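Local coordinates for protein beta-galactosidase (Trichoderma reesei, PDB 3OG2) that probably hydrolyses terminal non-reducing beta-D-galactose residues of beta-D-galactosides, as a glycosylated member of glycoside hydrolase family 35, at residues K596-S601 against I621-V626; A149-V154 against I200-N205. All coordinates share one frame; numbering follows the deposited sequence. Where two conformers were deposited one is given.

The two contacts belong to different parts of one long chain. Interaction 2 joins two helices of the TIM-barrel domain, which carries the galactose-binding residues. Interaction 1 pairs two strands in the third beta-galactosidase domain, later in the sequence. Their centres lie about 49 Å apart and their nearest atoms about 37 Å apart, so they do not touch. Interaction 2 is the nearer to the sugar site: the side chain of Val154 is about 10 Å from that of Ile119 and about 12 Å from that of Asn179, both seen to bind galactose. Interaction 1 lies far from that site, at the surface. One contact is mainly backbone pairing, the other entirely side-chain bonding and packing.

Interaction 1 (K596-S601 against I621-V626); sequences KGNALS and ISKLAV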
loop_
_atom_site.group_PDB
_atom_site.type_symbol
_atom_site.label_atom_id
_atom_site.label_comp_id
_atom_site.label_asym_id
_atom_site.label_seq_id
_atom_site.Cartn_x
_atom_site.Cartn_y
_atom_site.Cartn_z
ATOM N N LYS A 596 -25.783 19.782 11.893
ATOM C CA LYS A 596 -27.212 19.473 11.755
ATOM C C LYS A 596 -27.921 20.396 12.742
ATOM O O LYS A 596 -27.740 20.289 13.965
ATOM C CB LYS A 596 -27.560 18.019 12.018
ATOM C CG LYS A 596 -29.073 17.882 12.198
ATOM C CD LYS A 596 -29.724 17.078 11.094
ATOM C CE LYS A 596 -31.248 17.182 11.185
ATOM N NZ LYS A 596 -31.842 16.427 12.316
ATOM N N GLY A 597 -28.680 21.333 12.202
ATOM C CA GLY A 597 -29.293 22.342 13.054
ATOM C C GLY A 597 -28.216 23.187 13.727
ATOM O O GLY A 597 -27.263 23.717 13.166
ATOM N N ASN A 598 -28.377 23.320 15.044
ATOM C CA ASN A 598 -27.404 24.044 15.850
ATOM C C ASN A 598 -26.289 23.140 16.372
ATOM O O ASN A 598 -25.617 23.574 17.313
ATOM C CB ASN A 598 -28.141 24.696 17.023
ATOM C CG ASN A 598 -28.828 23.759 17.988
ATOM O OD1 ASN A 598 -29.561 24.243 18.898
ATOM N ND2 ASN A 598 -28.714 22.445 17.938
ATOM N N ALA A 599 -26.125 21.929 15.833
ATOM C CA ALA A 599 -25.136 20.987 16.404
ATOM C C ALA A 599 -24.003 20.680 15.443
ATOM O O ALA A 599 -24.189 20.443 14.265
ATOM C CB ALA A 599 -25.866 19.722 16.806
ATOM N N LEU A 600 -22.799 20.700 15.994
ATOM C CA LEU A 600 -21.625 20.197 15.286
ATOM C C LEU A 600 -21.365 18.769 15.742
ATOM O O LEU A 600 -21.192 18.531 16.950
ATOM C CB LEU A 600 -20.418 21.056 15.631
ATOM C CG LEU A 600 -19.067 20.565 15.070
ATOM C CD1 LEU A 600 -19.032 20.716 13.560
ATOM C CD2 LEU A 600 -17.885 21.300 15.691
ATOM N N SER A 601 -21.346 17.832 14.805
ATOM C CA SER A 601 -21.163 16.413 15.094
ATOM C C SER A 601 -19.796 15.999 14.595
ATOM O O SER A 601 -19.514 16.223 13.410
ATOM C CB SER A 601 -22.276 15.655 14.361
ATOM O OG SER A 601 -22.222 14.261 14.574
ATOM N N ILE A 621 -23.949 27.691 15.625
ATOM C CA ILE A 621 -23.865 26.354 16.258
ATOM C C ILE A 621 -23.569 26.469 17.742
ATOM O O ILE A 621 -22.678 27.208 18.177
ATOM C CB ILE A 621 -22.753 25.568 15.560
ATOM C CG1 ILE A 621 -23.142 25.038 14.186
ATOM C CG2 ILE A 621 -22.232 24.436 16.440
ATOM C CD1 ILE A 621 -24.536 25.147 13.647
ATOM N N SER A 622 -24.296 25.729 18.558
ATOM C CA SER A 622 -24.151 25.861 20.004
ATOM C C SER A 622 -24.113 24.494 20.674
ATOM O O SER A 622 -23.951 24.465 21.891
ATOM C CB SER A 622 -25.299 26.645 20.636
ATOM O OG SER A 622 -26.558 26.060 20.276
ATOM N N LYS A 623 -24.251 23.405 19.977
ATOM C CA LYS A 623 -24.221 22.052 20.555
ATOM C C LYS A 623 -23.091 21.254 19.904
ATOM O O LYS A 623 -22.754 21.481 18.728
ATOM C CB LYS A 623 -25.579 21.360 20.373
ATOM C CG LYS A 623 -26.678 22.033 21.247
ATOM C CD LYS A 623 -27.984 21.331 20.895
ATOM C CE LYS A 623 -29.169 22.005 21.597
ATOM N NZ LYS A 623 -29.924 21.060 22.466
ATOM N N LEU A 624 -22.558 20.347 20.690
ATOM C CA LEU A 624 -21.472 19.462 20.260
ATOM C C LEU A 624 -21.858 17.998 20.449
ATOM O O LEU A 624 -22.449 17.637 21.464
ATOM C CB LEU A 624 -20.227 19.803 21.069
ATOM C CG LEU A 624 -19.009 18.961 20.677
ATOM C CD1 LEU A 624 -18.530 19.278 19.244
ATOM C CD2 LEU A 624 -17.911 19.205 21.694
ATOM N N ALA A 625 -21.504 17.173 19.479
ATOM C CA ALA A 625 -21.600 15.739 19.692
ATOM C C ALA A 625 -20.301 15.093 19.191
ATOM O O ALA A 625 -19.742 15.571 18.184
ATOM C CB ALA A 625 -22.777 15.114 18.939
ATOM N N VAL A 626 -19.881 14.025 19.850
ATOM C CA VAL A 626 -18.705 13.235 19.425
ATOM C C VAL A 626 -19.176 11.780 19.281
ATOM O O VAL A 626 -19.714 11.250 20.246
ATOM C CB VAL A 626 -17.503 13.394 20.367
ATOM C CG1 VAL A 626 -16.357 12.474 19.987
ATOM C CG2 VAL A 626 -17.025 14.863 20.393
#
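Ala599 to Ser601 pair in parallel with Lys623 to Ala625, the strand axes 4.6 Å apart. Leu600 bonds both ways: its N gives to Lys623 O (2.8 Å), and its O takes Ala625 N (2.9 Å). At the start of the pair, Asn598 O accepts from two donors, Ser622 N and Lys623 N.

Asn598 CG sits between its own N and carbonyl carbon (chi1 62°). The Asn598 side chain crosses that of Lys623 obliquely, with Asn598 ND2 3.2 Å from Lys623 CD. This is contact, not a hydrogen bond. An alanine here would probably leave the Lys623 methylenes without the amide they pack on and freer to turn. Ala599 CB meets Lys623 CB on the face that also carries Ser601 and Ala625. On the other face Leu600 and Leu624 lie side by side and point the same way, with CD2 of Leu600 4.1 Å from CD1 of Leu624. Ile621 CG2 packs on Leu600 CB (3.9 Å), and Trp641 touches both Ile621 and Leu624.

Lys596 to Ala599 form a type II' turn, the tight end of the beta hairpin between strands 589-596 and 599-605. The pairing described is the one parallel step in an otherwise antiparallel sheet.

Interaction 2 (A149-V154 against I200-N205); sequences ATDNYV and IDQARN
Gln202 reaches from its helix to Thr150, Asp151 and Val154 and carries nearly all of the contact. Its side chain meets each of the three at about a right angle.

The polar part centres on the amide nitrogen. Gln202 NE2 donates to Thr150 OG1 (3.0 Å) and to Asp151 OD1 (2.9 Å). Both acceptors are tilted somewhat from the amide plane. Asp151 OD1 receives the bond on its anti lone pair, and the carboxylate plane is turned 70° from the amide. Two bonds thus grip NE2 and fix the rotation of the amide. The acceptors have further partners. Thr150 OG1 also bonds to Leu147 O, Asp151 OD1 to Tyr198 OH, and Asp151 OD2 to His148 ND1. These second bonds probably limit how far the threonine hydroxyl and the carboxylate can turn.

One water completes the polar group. It donates to Gln202 OE1 (2.8 Å) and to Thr150 OG1 (2.8 Å). Both ends of the amide are therefore bonded, and a closed ring runs from NE2 through OG1 and the water to OE1.

The packing part is Val154. Its CG1 makes an apolar touch with Gln202 CB at 3.6 Å, while CG2 lies in van der Waals contact 3.7 Å from Gln202 OE1. The glutamine is extended beyond CG (chi2 177°), which places CD beside Val154 CB.

The two helical segments run roughly the same way, at 32°, with axes 10.3 Å apart. They belong to helices 144-163 and 193-205, which follow the neighbouring parallel strands 110-116 and 172-177 of the TIM barrel. Tyr153 ties the first helix inward: its OH bonds to Pro115 O on strand 110-116, and its ring stacks with Trp79 of helix 79-82.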
loop_
_atom_site.group_PDB
_atom_site.type_symbol
_atom_site.label_atom_id
_atom_site.label_comp_id
_atom_site.label_asym_id
_atom_site.label_seq_id
_atom_site.Cartn_x
_atom_site.Cartn_y
_atom_site.Cartn_z
ATOM N N ALA A 149 -5.148 -10.873 -26.188
ATOM C CA ALA A 149 -5.372 -11.480 -24.867
ATOM C C ALA A 149 -5.790 -10.436 -23.828
ATOM O O ALA A 149 -6.450 -10.816 -22.862
ATOM C CB ALA A 149 -4.127 -12.208 -24.381
ATOM N N THR A 150 -5.433 -9.157 -24.025
ATOM C CA THR A 150 -5.774 -8.100 -23.047
ATOM C C THR A 150 -7.125 -7.445 -23.313
ATOM O O THR A 150 -7.633 -6.681 -22.472
ATOM C CB THR A 150 -4.725 -6.977 -23.023
ATOM O OG1 THR A 150 -4.789 -6.202 -24.230
ATOM C CG2 THR A 150 -3.311 -7.472 -22.797
ATOM N N ASP A 151 -7.693 -7.689 -24.499
ATOM C CA ASP A 151 -8.832 -6.872 -24.926
ATOM C C ASP A 151 -10.040 -7.040 -24.026
ATOM O O ASP A 151 -10.715 -6.044 -23.695
ATOM C CB ASP A 151 -9.296 -7.250 -26.344
ATOM C CG ASP A 151 -8.372 -6.707 -27.428
ATOM O OD1 ASP A 151 -7.688 -5.680 -27.224
ATOM O OD2 ASP A 151 -8.404 -7.290 -28.539
ATOM N N ASN A 152 -10.403 -8.247 -23.654
ATOM C CA ASN A 152 -11.606 -8.458 -22.857
ATOM C C ASN A 152 -11.439 -7.786 -21.499
ATOM O O ASN A 152 -12.385 -7.125 -21.023
ATOM C CB ASN A 152 -11.831 -9.978 -22.701
ATOM C CG ASN A 152 -13.165 -10.265 -22.028
ATOM O OD1 ASN A 152 -14.209 -9.711 -22.365
ATOM N ND2 ASN A 152 -13.154 -11.185 -21.060
ATOM N N TYR A 153 -10.299 -7.926 -20.862
ATOM C CA TYR A 153 -10.092 -7.307 -19.556
ATOM C C TYR A 153 -10.175 -5.813 -19.691
ATOM O O TYR A 153 -10.875 -5.153 -18.896
ATOM C CB TYR A 153 -8.681 -7.727 -19.027
ATOM C CG TYR A 153 -8.279 -6.874 -17.855
ATOM C CD1 TYR A 153 -8.919 -7.005 -16.595
ATOM C CD2 TYR A 153 -7.261 -5.931 -17.972
ATOM C CE1 TYR A 153 -8.509 -6.172 -15.518
ATOM C CE2 TYR A 153 -6.877 -5.128 -16.937
ATOM C CZ TYR A 153 -7.499 -5.252 -15.708
ATOM O OH TYR A 153 -7.109 -4.458 -14.664
ATOM N N VAL A 154 -9.499 -5.209 -20.667
ATOM C CA VAL A 154 -9.531 -3.730 -20.697
ATOM C C VAL A 154 -10.905 -3.234 -21.025
ATOM O O VAL A 154 -11.397 -2.254 -20.422
ATOM C CB VAL A 154 -8.457 -3.139 -21.636
ATOM C CG1 VAL A 154 -8.538 -1.624 -21.587
ATOM C CG2 VAL A 154 -7.068 -3.676 -21.210
ATOM N N ILE A 200 -3.626 2.955 -25.355
ATOM C CA ILE A 200 -4.486 4.130 -25.192
ATOM C C ILE A 200 -5.847 3.968 -25.863
ATOM O O ILE A 200 -6.877 4.305 -25.259
ATOM C CB ILE A 200 -3.762 5.395 -25.758
ATOM C CG1 ILE A 200 -2.573 5.757 -24.847
ATOM C CG2 ILE A 200 -4.720 6.559 -25.950
ATOM C CD1 ILE A 200 -1.643 6.805 -25.455
ATOM N N ASP A 201 -5.835 3.461 -27.093
ATOM C CA ASP A 201 -7.077 3.280 -27.826
ATOM C C ASP A 201 -8.033 2.349 -27.071
ATOM O O ASP A 201 -9.257 2.596 -27.105
ATOM C CB ASP A 201 -6.830 2.672 -29.215
ATOM C CG ASP A 201 -6.133 3.521 -30.237
ATOM O OD1 ASP A 201 -6.026 4.774 -30.074
ATOM O OD2 ASP A 201 -5.677 2.960 -31.296
ATOM N N GLN A 202 -7.496 1.315 -26.419
ATOM C CA GLN A 202 -8.430 0.425 -25.687
ATOM C C GLN A 202 -9.202 1.207 -24.640
ATOM O O GLN A 202 -10.373 1.001 -24.383
ATOM C CB GLN A 202 -7.700 -0.691 -24.958
ATOM C CG GLN A 202 -7.019 -1.721 -25.883
ATOM C CD GLN A 202 -6.275 -2.719 -25.032
ATOM O OE1 GLN A 202 -5.376 -2.303 -24.252
ATOM N NE2 GLN A 202 -6.608 -3.990 -25.109
ATOM N N ALA A 203 -8.453 2.094 -23.924
ATOM C CA ALA A 203 -9.110 2.856 -22.839
ATOM C C ALA A 203 -10.074 3.866 -23.436
ATOM O O ALA A 203 -11.218 4.015 -22.962
ATOM C CB ALA A 203 -8.035 3.542 -21.998
ATOM N N ARG A 204 -9.680 4.614 -24.494
ATOM C CA ARG A 204 -10.569 5.613 -25.100
ATOM C C ARG A 204 -11.821 4.920 -25.641
ATOM O O ARG A 204 -12.922 5.435 -25.525
ATOM C CB ARG A 204 -9.833 6.349 -26.235
ATOM C CG ARG A 204 -8.742 7.255 -25.687
ATOM C CD ARG A 204 -9.279 8.349 -24.789
ATOM N NE ARG A 204 -8.313 9.414 -24.502
ATOM C CZ ARG A 204 -8.238 10.139 -23.380
ATOM N NH1 ARG A 204 -9.096 9.907 -22.393
ATOM N NH2 ARG A 204 -7.309 11.063 -23.285
ATOM N N ASN A 205 -11.633 3.749 -26.277
ATOM C CA ASN A 205 -12.752 3.029 -26.889
ATOM C C ASN A 205 -13.743 2.581 -25.821
ATOM O O ASN A 205 -14.937 2.440 -26.148
ATOM C CB ASN A 205 -12.273 1.802 -27.653
ATOM C CG ASN A 205 -11.547 2.097 -28.946
ATOM O OD1 ASN A 205 -10.851 1.208 -29.506
ATOM N ND2 ASN A 205 -11.655 3.300 -29.423
HETATM O O HOH W 1 -3.124 -3.920 -23.959
#